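PDB 5CWG: designed helical repeat protein from Synthetic construct, which has no known natural function and was probably built to test how far computational design can reach among repeat folds. Local coordinates for residues S103-L108 with R158-I163; F88-E93 with A133-F138; A142-R147 with E186-K191. All blocks are in the same frame, centred on the assembly; numbering follows the deposited sequence. Where two conformers were deposited one is given.

Interaction 1: residues S103-L108 with R158-I163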
loop_
_atom_site.group_PDB
_atom_site.type_symbol
_atom_site.label_atom_id
_atom_site.label_comp_id
_atom_site.label_asym_id
_atom_site.label_seq_id
_atom_site.Cartn_x
_atom_site.Cartn_y
_atom_site.Cartn_z
ATOM N N SER A 103 -9.642 10.169 4.897
ATOM C CA SER A 103 -8.762 10.346 3.746
ATOM C C SER A 103 -7.299 10.441 4.175
ATOM O O SER A 103 -6.410 9.872 3.515
ATOM C CB SER A 103 -9.152 11.609 2.954
ATOM O OG SER A 103 -9.010 12.772 3.734
ATOM N N GLU A 104 -7.035 11.119 5.281
ATOM C CA GLU A 104 -5.661 11.307 5.732
ATOM C C GLU A 104 -5.062 10.012 6.260
ATOM O O GLU A 104 -3.885 9.731 6.037
ATOM C CB GLU A 104 -5.575 12.422 6.763
ATOM C CG GLU A 104 -5.970 13.780 6.101
ATOM C CD GLU A 104 -5.691 15.026 6.865
ATOM O OE1 GLU A 104 -5.768 15.021 8.093
ATOM O OE2 GLU A 104 -5.418 16.057 6.193
ATOM N N VAL A 105 -5.859 9.205 6.934
ATOM C CA VAL A 105 -5.387 7.919 7.418
ATOM C C VAL A 105 -5.071 7.017 6.233
ATOM O O VAL A 105 -4.024 6.353 6.197
ATOM C CB VAL A 105 -6.404 7.250 8.336
ATOM C CG1 VAL A 105 -6.049 5.811 8.644
ATOM C CG2 VAL A 105 -6.545 8.031 9.629
ATOM N N LEU A 106 -5.970 6.938 5.255
ATOM C CA LEU A 106 -5.752 6.073 4.104
ATOM C C LEU A 106 -4.532 6.503 3.298
ATOM O O LEU A 106 -3.750 5.663 2.839
ATOM C CB LEU A 106 -7.010 6.039 3.217
ATOM C CG LEU A 106 -8.208 5.366 3.861
ATOM C CD1 LEU A 106 -9.471 5.671 3.112
ATOM C CD2 LEU A 106 -8.000 3.872 3.955
ATOM N N GLU A 107 -4.340 7.806 3.130
ATOM C CA GLU A 107 -3.157 8.287 2.422
ATOM C C GLU A 107 -1.863 7.864 3.121
ATOM O O GLU A 107 -0.884 7.478 2.467
ATOM C CB GLU A 107 -3.198 9.804 2.300
ATOM C CG GLU A 107 -2.087 10.382 1.400
ATOM C CD GLU A 107 -0.720 10.492 2.073
ATOM O OE1 GLU A 107 -0.653 10.732 3.290
ATOM O OE2 GLU A 107 0.299 10.364 1.366
ATOM N N LEU A 108 -1.840 7.961 4.441
ATOM C CA LEU A 108 -0.677 7.525 5.201
ATOM C C LEU A 108 -0.435 6.035 5.102
ATOM O O LEU A 108 0.722 5.595 4.981
ATOM C CB LEU A 108 -0.790 7.935 6.665
ATOM C CG LEU A 108 -0.430 9.373 6.952
ATOM C CD1 LEU A 108 -0.916 9.788 8.314
ATOM C CD2 LEU A 108 1.089 9.570 6.862
ATOM N N ARG A 158 -1.244 9.570 13.811
ATOM C CA ARG A 158 -0.028 9.547 14.612
ATOM C C ARG A 158 0.506 8.133 14.772
ATOM O O ARG A 158 1.724 7.934 14.897
ATOM C CB ARG A 158 -0.262 10.186 15.984
ATOM C CG ARG A 158 -0.342 11.692 15.919
ATOM C CD ARG A 158 -0.346 12.321 17.300
ATOM N NE ARG A 158 -0.611 13.755 17.228
ATOM C CZ ARG A 158 0.310 14.680 16.968
ATOM N NH1 ARG A 158 1.574 14.336 16.744
ATOM N NH2 ARG A 158 -0.035 15.959 16.925
ATOM N N ALA A 159 -0.386 7.152 14.780
ATOM C CA ALA A 159 0.042 5.759 14.885
ATOM C C ALA A 159 0.793 5.337 13.633
ATOM O O ALA A 159 1.854 4.664 13.721
ATOM C CB ALA A 159 -1.135 4.838 15.132
ATOM N N ILE A 160 0.270 5.704 12.467
ATOM C CA ILE A 160 0.916 5.348 11.218
ATOM C C ILE A 160 2.199 6.145 11.035
ATOM O O ILE A 160 3.213 5.609 10.582
ATOM C CB ILE A 160 -0.031 5.475 9.997
ATOM C CG1 ILE A 160 -1.260 4.591 10.196
ATOM C CG2 ILE A 160 0.691 5.101 8.717
ATOM C CD1 ILE A 160 -2.365 4.951 9.251
ATOM N N GLU A 161 2.208 7.410 11.438
ATOM C CA GLU A 161 3.435 8.209 11.375
ATOM C C GLU A 161 4.527 7.590 12.236
ATOM O O GLU A 161 5.701 7.645 11.869
ATOM C CB GLU A 161 3.178 9.667 11.808
ATOM C CG GLU A 161 2.394 10.488 10.810
ATOM C CD GLU A 161 3.159 10.913 9.572
ATOM O OE1 GLU A 161 4.169 10.274 9.203
ATOM O OE2 GLU A 161 2.718 11.889 8.946
ATOM N N GLU A 162 4.168 7.017 13.380
ATOM C CA GLU A 162 5.169 6.389 14.219
ATOM C C GLU A 162 5.757 5.163 13.510
ATOM O O GLU A 162 6.957 4.916 13.573
ATOM C CB GLU A 162 4.594 6.072 15.603
ATOM C CG GLU A 162 5.458 5.200 16.463
ATOM C CD GLU A 162 6.745 5.858 16.932
ATOM O OE1 GLU A 162 6.910 7.103 16.819
ATOM O OE2 GLU A 162 7.598 5.097 17.444
ATOM N N ILE A 163 4.917 4.389 12.825
ATOM C CA ILE A 163 5.428 3.280 12.025
ATOM C C ILE A 163 6.413 3.811 10.969
ATOM O O ILE A 163 7.500 3.259 10.797
ATOM C CB ILE A 163 4.296 2.472 11.374
ATOM C CG1 ILE A 163 3.385 1.895 12.444
ATOM C CG2 ILE A 163 4.888 1.369 10.513
ATOM C CD1 ILE A 163 2.078 1.325 11.860
#

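Interaction 2: residues F88-E93 with A133-F138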
loop_
_atom_site.group_PDB
_atom_site.type_symbol
_atom_site.label_atom_id
_atom_site.label_comp_id
_atom_site.label_asym_id
_atom_site.label_seq_id
_atom_site.Cartn_x
_atom_site.Cartn_y
_atom_site.Cartn_z
ATOM N N PHE A 88 -2.813 -2.833 -1.773
ATOM C CA PHE A 88 -3.907 -1.901 -1.590
ATOM C C PHE A 88 -5.174 -2.634 -1.153
ATOM O O PHE A 88 -5.914 -2.171 -0.300
ATOM C CB PHE A 88 -4.162 -1.076 -2.845
ATOM C CG PHE A 88 -5.365 -0.195 -2.703
ATOM C CD1 PHE A 88 -5.286 1.049 -2.069
ATOM C CD2 PHE A 88 -6.602 -0.626 -3.123
ATOM C CE1 PHE A 88 -6.406 1.814 -1.895
ATOM C CE2 PHE A 88 -7.741 0.152 -2.903
ATOM C CZ PHE A 88 -7.631 1.358 -2.323
ATOM N N LYS A 89 -5.470 -3.759 -1.798
ATOM C CA LYS A 89 -6.662 -4.527 -1.449
ATOM C C LYS A 89 -6.654 -4.875 0.042
ATOM O O LYS A 89 -7.680 -4.785 0.721
ATOM C CB LYS A 89 -6.783 -5.755 -2.336
ATOM C CG LYS A 89 -7.865 -6.753 -1.936
ATOM C CD LYS A 89 -8.068 -7.796 -3.046
ATOM C CE LYS A 89 -9.116 -8.847 -2.801
ATOM N NZ LYS A 89 -8.697 -9.791 -1.795
ATOM N N ARG A 90 -5.514 -5.292 0.576
ATOM C CA ARG A 90 -5.415 -5.564 1.995
ATOM C C ARG A 90 -5.698 -4.360 2.866
ATOM O O ARG A 90 -6.332 -4.470 3.905
ATOM C CB ARG A 90 -4.065 -6.199 2.328
ATOM C CG ARG A 90 -3.901 -7.611 1.697
ATOM C CD ARG A 90 -2.695 -8.392 2.228
ATOM N NE ARG A 90 -1.418 -7.744 1.948
ATOM C CZ ARG A 90 -0.738 -7.875 0.813
ATOM N NH1 ARG A 90 -1.210 -8.627 -0.168
ATOM N NH2 ARG A 90 0.410 -7.237 0.644
ATOM N N VAL A 91 -5.218 -3.196 2.449
ATOM C CA VAL A 91 -5.506 -1.964 3.174
ATOM C C VAL A 91 -7.008 -1.680 3.172
ATOM O O VAL A 91 -7.589 -1.352 4.226
ATOM C CB VAL A 91 -4.703 -0.786 2.598
ATOM C CG1 VAL A 91 -5.174 0.529 3.149
ATOM C CG2 VAL A 91 -3.220 -0.926 2.960
ATOM N N ALA A 92 -7.609 -1.800 1.994
ATOM C CA ALA A 92 -9.049 -1.557 1.877
ATOM C C ALA A 92 -9.852 -2.531 2.730
ATOM O O ALA A 92 -10.850 -2.137 3.348
ATOM C CB ALA A 92 -9.464 -1.682 0.460
ATOM N N GLU A 93 -9.437 -3.791 2.763
ATOM C CA GLU A 93 -10.115 -4.784 3.583
ATOM C C GLU A 93 -10.016 -4.470 5.058
ATOM O O GLU A 93 -11.000 -4.611 5.803
ATOM C CB GLU A 93 -9.565 -6.203 3.293
ATOM C CG GLU A 93 -9.952 -6.728 1.925
ATOM C CD GLU A 93 -9.137 -7.935 1.444
ATOM O OE1 GLU A 93 -8.029 -8.249 1.980
ATOM O OE2 GLU A 93 -9.599 -8.537 0.465
ATOM N N ALA A 133 4.109 -7.014 5.202
ATOM C CA ALA A 133 4.500 -6.429 6.462
ATOM C C ALA A 133 3.887 -5.046 6.647
ATOM O O ALA A 133 3.381 -4.717 7.719
ATOM C CB ALA A 133 6.028 -6.362 6.570
ATOM N N ALA A 134 3.924 -4.221 5.608
ATOM C CA ALA A 134 3.373 -2.881 5.704
ATOM C C ALA A 134 1.855 -2.918 5.888
ATOM O O ALA A 134 1.310 -2.220 6.737
ATOM C CB ALA A 134 3.757 -2.074 4.493
ATOM N N ALA A 135 1.181 -3.732 5.088
ATOM C CA ALA A 135 -0.273 -3.811 5.188
ATOM C C ALA A 135 -0.685 -4.409 6.529
ATOM O O ALA A 135 -1.695 -4.000 7.095
ATOM C CB ALA A 135 -0.840 -4.644 4.047
ATOM N N GLU A 136 0.045 -5.401 7.017
ATOM C CA GLU A 136 -0.285 -6.006 8.296
ATOM C C GLU A 136 -0.093 -5.044 9.436
ATOM O O GLU A 136 -0.857 -5.061 10.386
ATOM C CB GLU A 136 0.558 -7.248 8.541
ATOM C CG GLU A 136 0.233 -7.942 9.849
ATOM C CD GLU A 136 -1.121 -8.605 9.832
ATOM O OE1 GLU A 136 -1.680 -8.829 8.729
ATOM O OE2 GLU A 136 -1.628 -8.927 10.936
ATOM N N ALA A 137 0.904 -4.173 9.337
ATOM C CA ALA A 137 1.098 -3.170 10.355
ATOM C C ALA A 137 -0.130 -2.241 10.413
ATOM O O ALA A 137 -0.627 -1.912 11.489
ATOM C CB ALA A 137 2.396 -2.392 10.111
ATOM N N PHE A 138 -0.596 -1.803 9.253
ATOM C CA PHE A 138 -1.823 -1.007 9.218
ATOM C C PHE A 138 -3.009 -1.779 9.793
ATOM O O PHE A 138 -3.788 -1.239 10.580
ATOM C CB PHE A 138 -2.148 -0.569 7.784
ATOM C CG PHE A 138 -3.461 0.151 7.685
ATOM C CD1 PHE A 138 -3.633 1.404 8.268
ATOM C CD2 PHE A 138 -4.532 -0.433 7.036
ATOM C CE1 PHE A 138 -4.858 2.053 8.201
ATOM C CE2 PHE A 138 -5.743 0.213 6.959
ATOM C CZ PHE A 138 -5.907 1.462 7.535
HETATM O O HOH W 1 -4.113 -3.887 5.715
#

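Interaction 3: residues A142-R147 with E186-K191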
loop_
_atom_site.group_PDB
_atom_site.type_symbol
_atom_site.label_atom_id
_atom_site.label_comp_id
_atom_site.label_asym_id
_atom_site.label_seq_id
_atom_site.Cartn_x
_atom_site.Cartn_y
_atom_site.Cartn_z
ATOM N N ALA A 142 -5.356 -0.537 12.828
ATOM C CA ALA A 142 -6.766 -0.278 12.533
ATOM C C ALA A 142 -7.667 -1.116 13.422
ATOM O O ALA A 142 -8.636 -0.604 13.987
ATOM C CB ALA A 142 -7.040 -0.563 11.076
ATOM N N GLU A 143 -7.386 -2.412 13.501
ATOM C CA GLU A 143 -8.212 -3.296 14.305
ATOM C C GLU A 143 -8.116 -2.942 15.776
ATOM O O GLU A 143 -9.123 -2.978 16.489
ATOM C CB GLU A 143 -7.857 -4.756 14.017
ATOM C CG GLU A 143 -8.322 -5.106 12.597
ATOM C CD GLU A 143 -8.198 -6.558 12.207
ATOM O OE1 GLU A 143 -7.788 -7.372 13.060
ATOM O OE2 GLU A 143 -8.500 -6.869 11.027
ATOM N N ALA A 144 -6.931 -2.559 16.240
ATOM C CA ALA A 144 -6.768 -2.163 17.626
ATOM C C ALA A 144 -7.556 -0.890 17.920
ATOM O O ALA A 144 -8.156 -0.753 18.990
ATOM C CB ALA A 144 -5.295 -1.966 17.968
ATOM N N ALA A 145 -7.530 0.067 16.993
ATOM C CA ALA A 145 -8.263 1.316 17.178
ATOM C C ALA A 145 -9.773 1.017 17.266
ATOM O O ALA A 145 -10.456 1.550 18.139
ATOM C CB ALA A 145 -7.969 2.263 16.046
ATOM N N LYS A 146 -10.309 0.192 16.366
ATOM C CA LYS A 146 -11.732 -0.155 16.448
ATOM C C LYS A 146 -12.060 -0.827 17.767
ATOM O O LYS A 146 -13.053 -0.481 18.413
ATOM C CB LYS A 146 -12.160 -1.014 15.257
ATOM C CG LYS A 146 -13.606 -1.585 15.343
ATOM C CD LYS A 146 -14.703 -0.507 15.404
ATOM C CE LYS A 146 -16.101 -1.075 15.662
ATOM N NZ LYS A 146 -16.330 -1.650 17.059
ATOM N N ARG A 147 -11.254 -1.801 18.171
ATOM C CA ARG A 147 -11.526 -2.531 19.390
ATOM C C ARG A 147 -11.560 -1.593 20.580
ATOM O O ARG A 147 -12.365 -1.787 21.482
ATOM C CB ARG A 147 -10.500 -3.654 19.615
ATOM C CG ARG A 147 -10.727 -4.871 18.778
ATOM C CD ARG A 147 -9.571 -5.871 18.878
ATOM N NE ARG A 147 -9.076 -6.079 20.241
ATOM C CZ ARG A 147 -9.672 -6.840 21.152
ATOM N NH1 ARG A 147 -10.796 -7.465 20.866
ATOM N NH2 ARG A 147 -9.143 -6.974 22.360
ATOM N N GLU A 186 2.697 -3.269 16.967
ATOM C CA GLU A 186 2.385 -3.963 18.213
ATOM C C GLU A 186 2.464 -3.036 19.434
ATOM O O GLU A 186 1.712 -3.204 20.401
ATOM C CB GLU A 186 3.272 -5.201 18.413
ATOM C CG GLU A 186 3.064 -6.337 17.389
ATOM C CD GLU A 186 1.621 -6.813 17.265
ATOM O OE1 GLU A 186 1.109 -6.876 16.128
ATOM O OE2 GLU A 186 0.995 -7.138 18.296
ATOM N N GLU A 187 3.371 -2.067 19.398
ATOM C CA GLU A 187 3.417 -1.066 20.448
ATOM C C GLU A 187 2.124 -0.267 20.492
ATOM O O GLU A 187 1.610 -0.028 21.576
ATOM C CB GLU A 187 4.627 -0.148 20.262
ATOM C CG GLU A 187 5.903 -0.712 20.818
ATOM C CD GLU A 187 5.941 -0.601 22.327
ATOM O OE1 GLU A 187 6.018 0.529 22.843
ATOM O OE2 GLU A 187 5.872 -1.635 22.997
ATOM N N PHE A 188 1.601 0.135 19.340
ATOM C CA PHE A 188 0.332 0.854 19.332
ATOM C C PHE A 188 -0.788 -0.019 19.877
ATOM O O PHE A 188 -1.629 0.435 20.663
ATOM C CB PHE A 188 -0.034 1.346 17.938
ATOM C CG PHE A 188 -1.378 2.008 17.896
ATOM C CD1 PHE A 188 -1.528 3.333 18.268
ATOM C CD2 PHE A 188 -2.509 1.299 17.531
ATOM C CE1 PHE A 188 -2.772 3.942 18.243
ATOM C CE2 PHE A 188 -3.754 1.907 17.518
ATOM C CZ PHE A 188 -3.879 3.217 17.881
ATOM N N ARG A 189 -0.831 -1.262 19.428
ATOM C CA ARG A 189 -1.871 -2.167 19.883
ATOM C C ARG A 189 -1.867 -2.288 21.401
ATOM O O ARG A 189 -2.939 -2.236 22.022
ATOM C CB ARG A 189 -1.735 -3.538 19.237
ATOM C CG ARG A 189 -2.846 -4.481 19.625
ATOM C CD ARG A 189 -2.426 -5.892 19.360
ATOM N NE ARG A 189 -1.384 -6.319 20.296
ATOM C CZ ARG A 189 -1.598 -7.019 21.406
ATOM N NH1 ARG A 189 -2.821 -7.417 21.734
ATOM N NH2 ARG A 189 -0.574 -7.346 22.181
ATOM N N LYS A 190 -0.693 -2.464 21.994
ATOM C CA LYS A 190 -0.593 -2.555 23.440
ATOM C C LYS A 190 -1.167 -1.320 24.119
ATOM O O LYS A 190 -1.887 -1.441 25.114
ATOM C CB LYS A 190 0.849 -2.775 23.867
ATOM C CG LYS A 190 1.356 -4.156 23.567
ATOM C CD LYS A 190 2.847 -4.233 23.840
ATOM C CE LYS A 190 3.442 -5.565 23.427
ATOM N NZ LYS A 190 4.920 -5.549 23.608
ATOM N N LYS A 191 -0.861 -0.136 23.583
ATOM C CA LYS A 191 -1.368 1.100 24.170
ATOM C C LYS A 191 -2.883 1.267 23.982
ATOM O O LYS A 191 -3.594 1.739 24.882
ATOM C CB LYS A 191 -0.573 2.290 23.640
ATOM C CG LYS A 191 0.818 2.347 24.282
ATOM C CD LYS A 191 1.600 3.608 23.953
ATOM C CE LYS A 191 2.805 3.744 24.889
ATOM N NZ LYS A 191 3.777 4.742 24.400
#

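Interaction 1: residues S103-L108 with R158-I163
Ile160 carries its CG2 methyl anti to the backbone N and its CG1 branch anti to the carbonyl carbon (chi1 -58°), and the extended second torsion (chi2 164°) then places CD1 against Val105. Both branches thus reach helix 103-123 at separate points, about one turn of that helix apart. CD1 lies 3.7 Å from the carbonyl O of Val105 and meets Val105 CG1 at 3.8 Å, the two side chains crossing at about a right angle. CG2 settles against the root of Leu108, 3.8 Å from its CB and equally close to its carbonyl O. Those two carbonyls belong to the helical backbone, so Ile160 packs on main chain as much as on side chains. With Ile160 cut back to an alanine, the CD1 and CG2 contacts vanish, and a gap is likely to open beside Val105 CG1 and Leu108 CB. On the more exposed side, Glu161 is bent at its second torsion and lays its carboxylate across the end of Leu108, with OE2 3.5 Å from Leu108 CD2. The charge itself is answered by a salt bridge from Glu161 OE1 to Arg164. Phe138 of helix 127-148 touches both Val105 and Ile160. Nearby, Glu104 pairs with Lys157, adding a charged link between the same two helices. The segment axes approach to 9.8 Å and run nearly parallel, 15° apart, and the nearest CA atoms, those of Leu108 and Ile160, are 6.6 Å from each other. Parallel packing of a helix on the next-but-one helix of the chain, through aliphatic side chains, is characteristic of the stacked helical hairpins of an alpha-helical repeat protein.

Interaction 2: residues F88-E93 with A133-F138
Val91 and Phe138 form the close-packed half of this contact. The ring of Phe138 swings out with CG anti to the backbone N (chi1 175°), which brings its CE2 corner to helix 77-98: CE2 stands 3.9 Å from Val91 CG1 and 3.7 Å from the carbonyl O of Val91. That oxygen lies at the ring edge, near its plane, so the ring faces the carbonyl with its C-H edge rather than its pi face. The valine and the ring cross at about a right angle. Ile113 and Ala109 touch Val91 and Phe138 respectively, adding further apolar contacts from helix 103-123.

The other half is looser and more polar. Ala135 comes close, its CA 5.9 Å from that of Val91, but its methyl meets the partly exposed Arg90, with CB 3.8 Å from Arg90 NE, at the edge of the guanidinium. The arginine chain bends at chi3 and also touches Ala131 and Arg132. Between the backbones a water donates to Ala135 O at 2.8 Å and, more weakly, to Arg90 O; it sits in plane at the edge of the Phe138 ring and bridges the two carbonyls. Phe138 and Ala135, both on helix 127-148, thus meet Val91 and Arg90 of helix 77-98, and this pairing of next-but-one helices is characteristic of the stacked helical hairpins of an alpha-helical repeat protein.

Interaction 3: residues A142-R147 with E186-K191
Two helices of the stacked alpha-helical layer run side by side here, near the C-terminal end of the designed chain: Ala144 of helix 127-148 packs on Phe188 and Arg189 of helix 177-195. The methyl of Ala144 comes to 3.9 Å from Arg189 CG and equally near Arg189 CA, so the arginine contributes its aliphatic root rather than its charge. With CG anti to the backbone N (chi1 -177°), that root lies alongside the alanine while the chain bends at chi3, and the guanidinium turns to Glu193, its salt-bridge partner through NH1. Arg189 NE also makes a weak hydrogen bond, part of a salt bridge, to Glu186 OE2, while Glu186 OE1 pairs with Arg140.

The small alanine is consistent with the close approach of these repeat helices: the axes come to 9.0 Å, 5° from parallel, and the CA atoms of Ala144 and Arg189 are 5.4 Å apart. Phe188 flanks this point. Its CE2 stands 4.2 Å from Ala144 CB, which it meets obliquely, whereas the backbone N of Ala145 lies at the ring edge, near its plane. Ala145 CB is a looser neighbour of the same CE2, at 4.5 Å. Ile150, in the loop after helix 127-148, touches both Ala145 and Phe188.

From the N terminus, the first segment met is 88-93, which interaction 2 joins to 133-138, bringing helix 77-98 against helix 127-148 and closing a chain loop of 39 intervening residues, mostly helix. Before that loop closes, 103-108 opens interaction 1, which closes at 158-163 and ties helix 103-123 to helix 153-173; the two contacts therefore cross. Interaction 3 starts at 142-147, after interaction 2 has closed, and ends at 186-191 on helix 177-195, so it follows interaction 2 in series and crosses interaction 1. Each contact skips one helix. The ring of Phe138 is shared by interactions 1 and 2, while Ala159 packs on Phe188 to join interactions 1 and 3.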